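Long-range contacts in periplasmic binding protein (Veillonella parvula, PDB 4LJS), which probably captures a ligand, perhaps an iron-siderophore or a related metal chelate, in the periplasm and hands it to an ABC importer: residues Lys196-Glu201 against Gln243-Ile248; Phe207-His212 against Val227-Thr232; Asp239-Asn244 against Gln274-Leu279. All blocks are in the same frame, centred on the assembly; numbering follows the deposited sequence.

Interaction 1 of 3, residues Lys196-Glu201 against Gln243-Ile248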
ATOM      1  N   LYS A 196      12.676 -17.029 -10.862  1.00 49.02           N
ATOM      2  CA  LYS A 196      11.388 -17.589 -10.465  1.00 49.77           C
ATOM      3  C   LYS A 196      11.065 -17.232  -9.008  1.00 44.19           C
ATOM      4  O   LYS A 196      11.751 -17.679  -8.079  1.00 43.13           O
ATOM      5  CB  LYS A 196      11.367 -19.109 -10.673  1.00 53.37           C
ATOM      6  CG  LYS A 196      10.054 -19.758 -10.251  1.00 62.38           C
ATOM      7  CD  LYS A 196       9.451 -20.640 -11.338  1.00 65.44           C
ATOM      8  CE  LYS A 196      10.194 -21.951 -11.471  1.00 68.14           C
ATOM      9  NZ  LYS A 196       9.296 -23.023 -11.986  1.00 71.63           N
ATOM     10  N   ALA A 197      10.019 -16.434  -8.815  1.00 41.79           N
ATOM     11  CA  ALA A 197       9.691 -15.900  -7.493  1.00 39.98           C
ATOM     12  C   ALA A 197       8.440 -16.517  -6.863  1.00 44.01           C
ATOM     13  O   ALA A 197       7.482 -16.867  -7.560  1.00 43.01           O
ATOM     14  CB  ALA A 197       9.541 -14.381  -7.557  1.00 31.02           C
ATOM     15  N   LEU A 198       8.458 -16.625  -5.536  1.00 40.57           N
ATOM     16  CA  LEU A 198       7.294 -17.052  -4.774  1.00 39.35           C
ATOM     17  C   LEU A 198       6.957 -16.033  -3.697  1.00 40.42           C
ATOM     18  O   LEU A 198       7.813 -15.674  -2.889  1.00 42.96           O
ATOM     19  CB  LEU A 198       7.541 -18.416  -4.128  1.00 40.25           C
ATOM     20  CG  LEU A 198       6.444 -18.872  -3.165  1.00 39.45           C
ATOM     21  CD1 LEU A 198       5.159 -19.190  -3.921  1.00 40.24           C
ATOM     22  CD2 LEU A 198       6.903 -20.056  -2.325  1.00 39.11           C
ATOM     23  N   PHE A 199       5.708 -15.568  -3.691  1.00 40.25           N
ATOM     24  CA  PHE A 199       5.233 -14.659  -2.654  1.00 39.08           C
ATOM     25  C   PHE A 199       4.243 -15.383  -1.757  1.00 43.68           C
ATOM     26  O   PHE A 199       3.195 -15.845  -2.216  1.00 38.60           O
ATOM     27  CB  PHE A 199       4.547 -13.440  -3.264  1.00 38.10           C
ATOM     28  CG  PHE A 199       5.432 -12.627  -4.161  1.00 41.15           C
ATOM     29  CD1 PHE A 199       5.632 -12.994  -5.484  1.00 40.93           C
ATOM     30  CD2 PHE A 199       6.051 -11.483  -3.688  1.00 39.61           C
ATOM     31  CE1 PHE A 199       6.440 -12.237  -6.314  1.00 38.24           C
ATOM     32  CE2 PHE A 199       6.862 -10.721  -4.510  1.00 42.35           C
ATOM     33  CZ  PHE A 199       7.060 -11.102  -5.826  1.00 37.92           C
ATOM     34  N   ILE A 200       4.581 -15.488  -0.478  1.00 46.11           N
ATOM     35  CA  ILE A 200       3.702 -16.141   0.483  1.00 45.46           C
ATOM     36  C   ILE A 200       3.668 -15.402   1.810  1.00 46.09           C
ATOM     37  O   ILE A 200       4.634 -14.732   2.183  1.00 37.75           O
ATOM     38  CB  ILE A 200       4.119 -17.603   0.753  1.00 45.28           C
ATOM     39  CG1 ILE A 200       5.619 -17.687   1.044  1.00 43.96           C
ATOM     40  CG2 ILE A 200       3.755 -18.487  -0.428  1.00 52.93           C
ATOM     41  CD1 ILE A 200       6.045 -18.981   1.695  1.00 41.05           C
ATOM     42  N   GLU A 201       2.541 -15.518   2.509  1.00 50.78           N
ATOM     43  CA  GLU A 201       2.432 -15.053   3.887  1.00 50.13           C
ATOM     44  C   GLU A 201       2.244 -16.268   4.770  1.00 54.09           C
ATOM     45  O   GLU A 201       1.471 -17.169   4.442  1.00 58.99           O
ATOM     46  CB  GLU A 201       1.253 -14.085   4.077  1.00 50.41           C
ATOM     47  CG  GLU A 201       1.031 -13.684   5.541  1.00 59.53           C
ATOM     48  CD  GLU A 201      -0.124 -12.708   5.755  1.00 65.71           C
ATOM     49  OE1 GLU A 201      -0.924 -12.496   4.814  1.00 62.47           O
ATOM     50  OE2 GLU A 201      -0.225 -12.153   6.876  1.00 64.62           O
ATOM     51  N   GLN A 243       7.706 -26.433  -7.572  1.00 67.81           N
ATOM     52  CA  GLN A 243       7.844 -25.167  -8.287  1.00 65.10           C
ATOM     53  C   GLN A 243       9.262 -24.612  -8.181  1.00 63.47           C
ATOM     54  O   GLN A 243       9.789 -24.051  -9.143  1.00 64.67           O
ATOM     55  CB  GLN A 243       6.815 -24.148  -7.792  1.00 62.82           C
ATOM     56  CG  GLN A 243       5.386 -24.476  -8.198  1.00 65.85           C
ATOM     57  CD  GLN A 243       5.170 -24.354  -9.692  1.00 78.28           C
ATOM     58  OE1 GLN A 243       5.573 -23.366 -10.309  1.00 82.01           O
ATOM     59  NE2 GLN A 243       4.536 -25.362 -10.286  1.00 82.48           N
ATOM     60  N   ASN A 244       9.867 -24.775  -7.007  1.00 62.86           N
ATOM     61  CA  ASN A 244      11.288 -24.482  -6.803  1.00 62.86           C
ATOM     62  C   ASN A 244      11.696 -23.035  -7.126  1.00 59.24           C
ATOM     63  O   ASN A 244      12.452 -22.793  -8.064  1.00 58.77           O
ATOM     64  CB  ASN A 244      12.140 -25.478  -7.605  1.00 63.93           C
ATOM     65  CG  ASN A 244      13.569 -25.562  -7.113  1.00 67.25           C
ATOM     66  OD1 ASN A 244      13.856 -25.288  -5.948  1.00 69.47           O
ATOM     67  ND2 ASN A 244      14.476 -25.949  -8.002  1.00 68.81           N
ATOM     68  N   PRO A 245      11.204 -22.068  -6.337  1.00 57.36           N
ATOM     69  CA  PRO A 245      11.553 -20.669  -6.602  1.00 55.75           C
ATOM     70  C   PRO A 245      13.023 -20.363  -6.332  1.00 54.84           C
ATOM     71  O   PRO A 245      13.616 -20.936  -5.418  1.00 53.82           O
ATOM     72  CB  PRO A 245      10.681 -19.900  -5.608  1.00 55.27           C
ATOM     73  CG  PRO A 245      10.425 -20.875  -4.498  1.00 53.61           C
ATOM     74  CD  PRO A 245      10.329 -22.213  -5.160  1.00 51.65           C
ATOM     75  N   ASP A 246      13.590 -19.466  -7.135  1.00 44.86           N
ATOM     76  CA  ASP A 246      14.916 -18.907  -6.897  1.00 48.83           C
ATOM     77  C   ASP A 246      14.949 -17.982  -5.687  1.00 50.45           C
ATOM     78  O   ASP A 246      15.994 -17.822  -5.055  1.00 48.61           O
ATOM     79  CB  ASP A 246      15.359 -18.095  -8.108  1.00 44.35           C
ATOM     80  CG  ASP A 246      15.419 -18.917  -9.363  1.00 52.17           C
ATOM     81  OD1 ASP A 246      15.985 -20.031  -9.313  1.00 56.06           O
ATOM     82  OD2 ASP A 246      14.892 -18.452 -10.395  1.00 58.09           O
ATOM     83  N   VAL A 247      13.811 -17.351  -5.399  1.00 46.80           N
ATOM     84  CA  VAL A 247      13.702 -16.380  -4.312  1.00 38.25           C
ATOM     85  C   VAL A 247      12.291 -16.404  -3.712  1.00 44.49           C
ATOM     86  O   VAL A 247      11.292 -16.426  -4.437  1.00 44.72           O
ATOM     87  CB  VAL A 247      14.076 -14.947  -4.787  1.00 45.61           C
ATOM     88  CG1 VAL A 247      13.276 -14.554  -6.025  1.00 46.86           C
ATOM     89  CG2 VAL A 247      13.872 -13.929  -3.677  1.00 43.15           C
ATOM     90  N   ILE A 248      12.215 -16.437  -2.385  1.00 40.88           N
ATOM     91  CA  ILE A 248      10.938 -16.407  -1.694  1.00 42.62           C
ATOM     92  C   ILE A 248      10.734 -15.068  -1.010  1.00 46.24           C
ATOM     93  O   ILE A 248      11.614 -14.577  -0.305  1.00 51.11           O
ATOM     94  CB  ILE A 248      10.855 -17.498  -0.622  1.00 45.06           C
ATOM     95  CG1 ILE A 248      10.897 -18.883  -1.268  1.00 45.97           C
ATOM     96  CG2 ILE A 248       9.584 -17.331   0.217  1.00 46.04           C
ATOM     97  CD1 ILE A 248      10.936 -20.016  -0.267  1.00 49.20           C
TER

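Interaction 2 of 3, residues Phe207-His212 against Val227-Thr232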
ATOM      1  N   PHE A 207       1.046 -21.737   4.197  1.00 67.71           N
ATOM      2  CA  PHE A 207       1.592 -20.737   3.283  1.00 62.24           C
ATOM      3  C   PHE A 207       0.495 -20.099   2.450  1.00 61.69           C
ATOM      4  O   PHE A 207       0.099 -20.632   1.414  1.00 63.82           O
ATOM      5  CB  PHE A 207       2.626 -21.360   2.343  1.00 60.72           C
ATOM      6  CG  PHE A 207       3.847 -21.879   3.040  1.00 69.07           C
ATOM      7  CD1 PHE A 207       4.205 -21.403   4.290  1.00 69.44           C
ATOM      8  CD2 PHE A 207       4.639 -22.845   2.444  1.00 75.13           C
ATOM      9  CE1 PHE A 207       5.329 -21.879   4.932  1.00 73.03           C
ATOM     10  CE2 PHE A 207       5.763 -23.326   3.081  1.00 81.11           C
ATOM     11  CZ  PHE A 207       6.107 -22.842   4.330  1.00 79.22           C
ATOM     12  N   ARG A 208       0.012 -18.953   2.908  1.00 57.55           N
ATOM     13  CA  ARG A 208      -0.973 -18.180   2.171  1.00 59.20           C
ATOM     14  C   ARG A 208      -0.317 -17.680   0.883  1.00 53.83           C
ATOM     15  O   ARG A 208       0.720 -17.029   0.931  1.00 48.16           O
ATOM     16  CB  ARG A 208      -1.442 -17.015   3.046  1.00 61.20           C
ATOM     17  CG  ARG A 208      -2.486 -16.096   2.440  1.00 62.33           C
ATOM     18  CD  ARG A 208      -2.895 -15.025   3.456  1.00 60.43           C
ATOM     19  NE  ARG A 208      -3.767 -15.553   4.510  1.00 61.51           N
ATOM     20  CZ  ARG A 208      -4.158 -14.860   5.582  1.00 56.99           C
ATOM     21  NH1 ARG A 208      -3.737 -13.617   5.759  1.00 47.87           N
ATOM     22  NH2 ARG A 208      -4.965 -15.409   6.483  1.00 53.70           N
ATOM     23  N   LEU A 209      -0.911 -18.005  -0.262  1.00 57.04           N
ATOM     24  CA  LEU A 209      -0.310 -17.689  -1.559  1.00 58.55           C
ATOM     25  C   LEU A 209      -0.760 -16.345  -2.139  1.00 61.36           C
ATOM     26  O   LEU A 209      -1.941 -16.018  -2.120  1.00 65.97           O
ATOM     27  CB  LEU A 209      -0.617 -18.802  -2.565  1.00 55.42           C
ATOM     28  CG  LEU A 209      -0.268 -18.517  -4.029  1.00 56.66           C
ATOM     29  CD1 LEU A 209       1.237 -18.403  -4.238  1.00 51.33           C
ATOM     30  CD2 LEU A 209      -0.856 -19.581  -4.934  1.00 56.81           C
ATOM     31  N   TYR A 210       0.193 -15.577  -2.659  1.00 63.21           N
ATOM     32  CA  TYR A 210      -0.113 -14.345  -3.384  1.00 53.79           C
ATOM     33  C   TYR A 210       0.285 -14.504  -4.844  1.00 50.64           C
ATOM     34  O   TYR A 210       1.468 -14.486  -5.173  1.00 48.69           O
ATOM     35  CB  TYR A 210       0.632 -13.154  -2.782  1.00 49.92           C
ATOM     36  CG  TYR A 210       0.099 -12.681  -1.447  1.00 47.05           C
ATOM     37  CD1 TYR A 210       0.088 -13.522  -0.340  1.00 50.73           C
ATOM     38  CD2 TYR A 210      -0.377 -11.389  -1.291  1.00 43.23           C
ATOM     39  CE1 TYR A 210      -0.392 -13.091   0.888  1.00 47.01           C
ATOM     40  CE2 TYR A 210      -0.856 -10.946  -0.069  1.00 40.34           C
ATOM     41  CZ  TYR A 210      -0.859 -11.799   1.018  1.00 44.57           C
ATOM     42  OH  TYR A 210      -1.335 -11.360   2.232  1.00 42.27           O
ATOM     43  N   GLY A 211      -0.708 -14.654  -5.715  1.00 55.52           N
ATOM     44  CA  GLY A 211      -0.455 -14.944  -7.114  1.00 45.83           C
ATOM     45  C   GLY A 211      -0.621 -13.769  -8.058  1.00 49.63           C
ATOM     46  O   GLY A 211      -0.511 -12.604  -7.670  1.00 51.21           O
ATOM     47  N   HIS A 212      -0.905 -14.088  -9.314  1.00 49.09           N
ATOM     48  CA  HIS A 212      -0.903 -13.102 -10.386  1.00 49.39           C
ATOM     49  C   HIS A 212      -1.940 -11.998 -10.234  1.00 48.39           C
ATOM     50  O   HIS A 212      -1.734 -10.888 -10.726  1.00 45.96           O
ATOM     51  CB  HIS A 212      -1.053 -13.797 -11.741  1.00 51.68           C
ATOM     52  CG  HIS A 212       0.156 -14.582 -12.143  1.00 70.61           C
ATOM     53  ND1 HIS A 212       0.164 -15.958 -12.209  1.00 80.93           N
ATOM     54  CD2 HIS A 212       1.406 -14.182 -12.482  1.00 80.44           C
ATOM     55  CE1 HIS A 212       1.363 -16.373 -12.581  1.00 85.47           C
ATOM     56  NE2 HIS A 212       2.135 -15.314 -12.752  1.00 86.06           N
ATOM     57  N   VAL A 227       6.581 -15.330 -11.891  1.00 43.94           N
ATOM     58  CA  VAL A 227       5.852 -15.436 -10.633  1.00 41.79           C
ATOM     59  C   VAL A 227       5.096 -16.754 -10.535  1.00 42.83           C
ATOM     60  O   VAL A 227       4.296 -17.090 -11.407  1.00 46.47           O
ATOM     61  CB  VAL A 227       4.874 -14.250 -10.435  1.00 39.81           C
ATOM     62  CG1 VAL A 227       4.106 -14.401  -9.134  1.00 39.33           C
ATOM     63  CG2 VAL A 227       5.629 -12.941 -10.425  1.00 36.70           C
ATOM     64  N   ILE A 228       5.363 -17.500  -9.469  1.00 44.09           N
ATOM     65  CA  ILE A 228       4.674 -18.761  -9.212  1.00 47.51           C
ATOM     66  C   ILE A 228       3.234 -18.519  -8.766  1.00 54.20           C
ATOM     67  O   ILE A 228       2.975 -17.649  -7.933  1.00 56.11           O
ATOM     68  CB  ILE A 228       5.402 -19.571  -8.123  1.00 48.53           C
ATOM     69  CG1 ILE A 228       6.814 -19.929  -8.586  1.00 47.37           C
ATOM     70  CG2 ILE A 228       4.622 -20.828  -7.768  1.00 49.90           C
ATOM     71  CD1 ILE A 228       7.643 -20.596  -7.532  1.00 47.49           C
ATOM     72  N   ASP A 229       2.302 -19.287  -9.323  1.00 54.61           N
ATOM     73  CA  ASP A 229       0.893 -19.180  -8.949  1.00 57.81           C
ATOM     74  C   ASP A 229       0.148 -20.476  -9.243  1.00 59.76           C
ATOM     75  O   ASP A 229      -0.176 -20.769 -10.392  1.00 60.58           O
ATOM     76  CB  ASP A 229       0.229 -18.014  -9.685  1.00 61.77           C
ATOM     77  CG  ASP A 229      -1.184 -17.734  -9.195  1.00 70.07           C
ATOM     78  OD1 ASP A 229      -1.622 -18.360  -8.205  1.00 69.22           O
ATOM     79  OD2 ASP A 229      -1.853 -16.866  -9.795  1.00 76.06           O
ATOM     80  N   THR A 230      -0.124 -21.245  -8.196  1.00 64.93           N
ATOM     81  CA  THR A 230      -0.829 -22.512  -8.342  1.00 71.76           C
ATOM     82  C   THR A 230      -2.342 -22.326  -8.263  1.00 76.42           C
ATOM     83  O   THR A 230      -3.094 -23.301  -8.264  1.00 81.16           O
ATOM     84  CB  THR A 230      -0.389 -23.523  -7.269  1.00 72.41           C
ATOM     85  OG1 THR A 230      -0.588 -22.955  -5.966  1.00 72.47           O
ATOM     86  CG2 THR A 230       1.081 -23.884  -7.450  1.00 67.12           C
ATOM     87  N   GLU A 231      -2.776 -21.071  -8.182  1.00 75.49           N
ATOM     88  CA  GLU A 231      -4.198 -20.730  -8.178  1.00 75.37           C
ATOM     89  C   GLU A 231      -4.968 -21.439  -7.067  1.00 76.85           C
ATOM     90  O   GLU A 231      -5.981 -22.086  -7.312  1.00 79.59           O
ATOM     91  CB  GLU A 231      -4.820 -21.024  -9.540  1.00 79.10           C
ATOM     92  CG  GLU A 231      -4.096 -20.337 -10.681  1.00 77.49           C
ATOM     93  CD  GLU A 231      -4.676 -20.685 -12.030  1.00 87.72           C
ATOM     94  OE1 GLU A 231      -5.418 -21.688 -12.121  1.00 95.00           O
ATOM     95  OE2 GLU A 231      -4.391 -19.952 -13.002  1.00 91.91           O
ATOM     96  N   THR A 232      -4.466 -21.299  -5.847  1.00 76.76           N
ATOM     97  CA  THR A 232      -5.059 -21.901  -4.665  1.00 81.77           C
ATOM     98  C   THR A 232      -4.901 -20.869  -3.556  1.00 84.97           C
ATOM     99  O   THR A 232      -3.928 -20.114  -3.555  1.00 89.34           O
ATOM    100  CB  THR A 232      -4.286 -23.170  -4.267  1.00 82.97           C
ATOM    101  OG1 THR A 232      -3.538 -23.648  -5.393  1.00 87.34           O
ATOM    102  CG2 THR A 232      -5.227 -24.269  -3.768  1.00 81.27           C
TER
HETATM  103  O   HOH W   1       3.902 -16.103  -5.857  1.00 39.71           O

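Interaction 3 of 3, residues Asp239-Asn244 against Gln274-Leu279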
ATOM      1  N   ASP A 239       4.105 -28.485  -3.144  1.00 84.12           N
ATOM      2  CA  ASP A 239       4.035 -27.697  -4.373  1.00 84.67           C
ATOM      3  C   ASP A 239       5.168 -26.679  -4.458  1.00 75.07           C
ATOM      4  O   ASP A 239       5.614 -26.321  -5.549  1.00 71.24           O
ATOM      5  CB  ASP A 239       2.684 -26.985  -4.483  1.00 89.19           C
ATOM      6  CG  ASP A 239       1.666 -27.787  -5.265  1.00 97.57           C
ATOM      7  OD1 ASP A 239       2.034 -28.332  -6.326  1.00105.63           O
ATOM      8  OD2 ASP A 239       0.501 -27.877  -4.820  1.00 95.79           O
ATOM      9  N   VAL A 240       5.630 -26.213  -3.306  1.00 70.83           N
ATOM     10  CA  VAL A 240       6.753 -25.287  -3.276  1.00 66.84           C
ATOM     11  C   VAL A 240       8.036 -25.990  -3.718  1.00 68.73           C
ATOM     12  O   VAL A 240       8.826 -25.429  -4.473  1.00 72.40           O
ATOM     13  CB  VAL A 240       6.927 -24.644  -1.885  1.00 60.28           C
ATOM     14  CG1 VAL A 240       8.165 -23.771  -1.855  1.00 56.47           C
ATOM     15  CG2 VAL A 240       5.693 -23.826  -1.527  1.00 59.08           C
ATOM     16  N   VAL A 241       8.226 -27.225  -3.264  1.00 75.41           N
ATOM     17  CA  VAL A 241       9.370 -28.031  -3.687  1.00 76.86           C
ATOM     18  C   VAL A 241       9.367 -28.260  -5.197  1.00 77.15           C
ATOM     19  O   VAL A 241      10.400 -28.135  -5.858  1.00 71.65           O
ATOM     20  CB  VAL A 241       9.410 -29.395  -2.969  1.00 77.44           C
ATOM     21  CG1 VAL A 241      10.459 -30.303  -3.599  1.00 78.03           C
ATOM     22  CG2 VAL A 241       9.683 -29.205  -1.487  1.00 74.86           C
ATOM     23  N   GLU A 242       8.200 -28.588  -5.741  1.00 73.69           N
ATOM     24  CA  GLU A 242       8.069 -28.808  -7.177  1.00 75.67           C
ATOM     25  C   GLU A 242       8.340 -27.531  -7.974  1.00 75.92           C
ATOM     26  O   GLU A 242       9.114 -27.543  -8.930  1.00 75.47           O
ATOM     27  CB  GLU A 242       6.679 -29.352  -7.510  1.00 79.56           C
ATOM     28  CG  GLU A 242       6.427 -29.553  -8.996  1.00 89.45           C
ATOM     29  CD  GLU A 242       5.021 -30.057  -9.290  1.00103.42           C
ATOM     30  OE1 GLU A 242       4.352 -29.473 -10.172  1.00107.67           O
ATOM     31  OE2 GLU A 242       4.585 -31.036  -8.647  1.00108.81           O
ATOM     32  N   GLN A 243       7.706 -26.433  -7.572  1.00 67.81           N
ATOM     33  CA  GLN A 243       7.844 -25.167  -8.287  1.00 65.10           C
ATOM     34  C   GLN A 243       9.262 -24.612  -8.181  1.00 63.47           C
ATOM     35  O   GLN A 243       9.789 -24.051  -9.143  1.00 64.67           O
ATOM     36  CB  GLN A 243       6.815 -24.148  -7.792  1.00 62.82           C
ATOM     37  CG  GLN A 243       5.386 -24.476  -8.198  1.00 65.85           C
ATOM     38  CD  GLN A 243       5.170 -24.354  -9.692  1.00 78.28           C
ATOM     39  OE1 GLN A 243       5.573 -23.366 -10.309  1.00 82.01           O
ATOM     40  NE2 GLN A 243       4.536 -25.362 -10.286  1.00 82.48           N
ATOM     41  N   ASN A 244       9.867 -24.775  -7.007  1.00 62.86           N
ATOM     42  CA  ASN A 244      11.288 -24.482  -6.803  1.00 62.86           C
ATOM     43  C   ASN A 244      11.696 -23.035  -7.126  1.00 59.24           C
ATOM     44  O   ASN A 244      12.452 -22.793  -8.064  1.00 58.77           O
ATOM     45  CB  ASN A 244      12.140 -25.478  -7.605  1.00 63.93           C
ATOM     46  CG  ASN A 244      13.569 -25.562  -7.113  1.00 67.25           C
ATOM     47  OD1 ASN A 244      13.856 -25.288  -5.948  1.00 69.47           O
ATOM     48  ND2 ASN A 244      14.476 -25.949  -8.002  1.00 68.81           N
ATOM     49  N   GLN A 274      14.287 -27.653   2.504  1.00 82.70           N
ATOM     50  CA  GLN A 274      15.741 -27.503   2.468  1.00 81.14           C
ATOM     51  C   GLN A 274      16.357 -27.627   1.075  1.00 74.77           C
ATOM     52  O   GLN A 274      17.378 -26.999   0.791  1.00 65.92           O
ATOM     53  CB  GLN A 274      16.423 -28.487   3.428  1.00 86.90           C
ATOM     54  CG  GLN A 274      16.064 -28.293   4.896  1.00 95.66           C
ATOM     55  CD  GLN A 274      16.411 -26.908   5.433  1.00 99.39           C
ATOM     56  OE1 GLN A 274      15.804 -26.443   6.396  1.00102.22           O
ATOM     57  NE2 GLN A 274      17.395 -26.253   4.825  1.00 98.27           N
ATOM     58  N   GLY A 275      15.738 -28.431   0.215  1.00 75.83           N
ATOM     59  CA  GLY A 275      16.230 -28.628  -1.138  1.00 66.57           C
ATOM     60  C   GLY A 275      15.944 -27.473  -2.087  1.00 67.88           C
ATOM     61  O   GLY A 275      16.591 -27.339  -3.123  1.00 71.70           O
ATOM     62  N   VAL A 276      14.979 -26.632  -1.733  1.00 59.19           N
ATOM     63  CA  VAL A 276      14.570 -25.533  -2.599  1.00 59.37           C
ATOM     64  C   VAL A 276      15.698 -24.511  -2.794  1.00 59.76           C
ATOM     65  O   VAL A 276      16.380 -24.136  -1.841  1.00 59.63           O
ATOM     66  CB  VAL A 276      13.296 -24.853  -2.050  1.00 57.22           C
ATOM     67  CG1 VAL A 276      12.934 -23.635  -2.869  1.00 51.26           C
ATOM     68  CG2 VAL A 276      12.139 -25.849  -2.028  1.00 57.99           C
ATOM     69  N   ASN A 277      15.888 -24.077  -4.038  1.00 59.18           N
ATOM     70  CA  ASN A 277      16.959 -23.148  -4.393  1.00 57.75           C
ATOM     71  C   ASN A 277      17.020 -21.899  -3.529  1.00 56.54           C
ATOM     72  O   ASN A 277      18.097 -21.502  -3.083  1.00 57.58           O
ATOM     73  CB  ASN A 277      16.850 -22.739  -5.863  1.00 59.04           C
ATOM     74  CG  ASN A 277      17.217 -23.860  -6.809  1.00 68.80           C
ATOM     75  OD1 ASN A 277      17.863 -24.840  -6.419  1.00 66.98           O
ATOM     76  ND2 ASN A 277      16.816 -23.721  -8.066  1.00 73.51           N
ATOM     77  N   ALA A 278      15.863 -21.284  -3.302  1.00 53.81           N
ATOM     78  CA  ALA A 278      15.778 -20.069  -2.493  1.00 53.15           C
ATOM     79  C   ALA A 278      16.350 -20.284  -1.092  1.00 54.76           C
ATOM     80  O   ALA A 278      17.002 -19.396  -0.536  1.00 49.37           O
ATOM     81  CB  ALA A 278      14.335 -19.582  -2.410  1.00 50.64           C
ATOM     82  N   LEU A 279      16.105 -21.465  -0.530  1.00 55.39           N
ATOM     83  CA  LEU A 279      16.663 -21.825   0.771  1.00 59.95           C
ATOM     84  C   LEU A 279      18.167 -22.109   0.712  1.00 58.05           C
ATOM     85  O   LEU A 279      18.926 -21.599   1.533  1.00 61.69           O
ATOM     86  CB  LEU A 279      15.917 -23.019   1.380  1.00 63.28           C
ATOM     87  CG  LEU A 279      14.666 -22.666   2.191  1.00 58.60           C
ATOM     88  CD1 LEU A 279      14.297 -23.804   3.116  1.00 64.06           C
ATOM     89  CD2 LEU A 279      14.902 -21.413   2.991  1.00 62.25           C
TER

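Interaction 1 of 3, residues Lys196-Glu201 against Gln243-Ile248
Lys196 runs alongside the turn Gln243-Asp246 that leads into strand 247-252: its CB and CG meet Asp246 and Pro245, and its last three atoms all close on Gln243 O. Lys196 CB lies 3.6 Å from Asp246 OD2. CG stands anti to the backbone N (chi1 179°) and reaches the CA of Pro245. The chain then bends twice, CD and CE passing toward the last carbonyl of helix 237-243, where Lys196 NZ makes a weak hydrogen bond of 3.1 Å to Gln243 O. At the other end of the residue Lys196 N donates to Asp246 OD2 at 2.7 Å, in an almost straight bond that meets the carboxylate on its anti side. The carbonyl O of Lys196 accepts two weak bonds, from the N atoms of Asp246 and Val247. Regular parallel pairing follows: Leu198 N binds Val247 O at 3.0 Å, nearly along the C=O axis. Ala197 CB and Val247 CG1 touch at 4.0 Å on one face of the sheet, which helix 299-310 covers through Leu310. Leu198 and Ile248 point to the other face, where Leu198 CB packs on Pro245 CB at 3.8 Å and Ile200 CG1 touches Ile248 CG2. The chemistry thus changes along the strand: apolar contacts occupy the interior, while at the sheet end Asp246 supplies an acceptor to a backbone N-H and the ammonium group probably complements the partial negative charge of the helix C-terminus.

Interaction 2 of 3, residues Phe207-His212 against Val227-Thr232
His212 and Asp229 carry the polar half of this contact, and Leu209 fills the other half with a methyl set against oxygens. The tight part is buried at Gly211, whose CA lies 3.6 Å from Asp229 CG, the carboxylate packing directly against the backbone. Asp229 CG is anti to its own backbone N (chi1 -172°), which carries the carboxylate toward residues 211-212. Asp229 OD2 accepts His212 N at 3.0 Å in a nearly straight bond from above the carboxylate plane, and His212 ND1 adds a weak bond. Asp229 OD1 turns back to its own segment and takes Glu231 N at 2.9 Å, forming an Asx turn; both carboxylate oxygens therefore hold backbone. The solvent side holds the exposed His212 ring and the exposed Glu231 and Thr232. Asp229 CB stands oblique to the imidazole, 3.3 Å from His212 ND1. Leu209 bridges from the packed part to the exposed turn, its CD2 3.4 Å from Thr232 O and 3.5 Å from Thr230 OG1. Between the two backbones a water donates to Tyr210 O and to Ile228 O, bridging carbonyls that cannot bond each other. Residues 207-212 continue strand 206-209 and residues 227-232 follow strand 226-227, so the contact joins two segments that follow one another along the same edge of strand 196-203, whose other edge pairs with strand 247-252.

Interaction 3 of 3, residues Asp239-Asn244 against Gln274-Leu279
Asn244 and Asn277 set their side chains at about a right angle, with the amide planes 51° apart. OD1 of Asn244 is the atom turned to the backbone N-H of Asn277: Asn244 OD1 accepts Asn277 N at 3.0 Å in a nearly straight bond, the donor tilted only 18° from the carbonyl plane. Asn244 CG stands anti to the backbone N (chi1 -161°), carrying the amide across to the start of the next helix. Asn244 OD1 also lies 3.4 Å from Val276 CA and 3.6 Å from Val276 CG1. Asn244 ND2 and Asn277 ND2 approach to 3.2 Å, but both are donors and no bond joins them. Beside this polar crossing, the Val276 and Val241 side chains cross at a slant. Val276 CG2, anti to the carbonyl carbon, faces the last turn of helix 237-243 and touches Val241 CA at 3.9 Å and Val241 CG2 at 4.2 Å, while Val240 O lies 4.1 Å from Val276 CG2. Pro245 packs on Val276 as well. Asn244 has positive phi and is the first residue to leave helix 237-243, its N still bonded to Val240 O. Val276 occupies the N-cap position of helix 277-280. An asparagine just past the C-terminus of one helix thus accepts the first N-H of another, beside its N-cap, in an alpha/beta domain, joining the turn between a helix and its following strand to a short helix before strand 284-288.

All three contacts lie on the same side of the chain's centre, around the mixed sheet that contains strand 196-203. Interaction 1 is the most buried, a parallel strand pair with apolar residues on both faces. Interaction 2 is partly buried and lacks strand pairing, relying on a carboxylate and a bridging water; it joins interaction 1 through probable hydrogen bonds of Ala197 O with Ile228 N and of Tyr210 OH with Glu201 OE1. Interaction 3 lies farther out and is the smallest, one side-chain to backbone bond beside valine packing. It shares Gln243 and Asn244 with interaction 1, and Pro245 O probably hydrogen-bonds Ala278 N, while Ile228 packing on Gln243 links interactions 2 and 3.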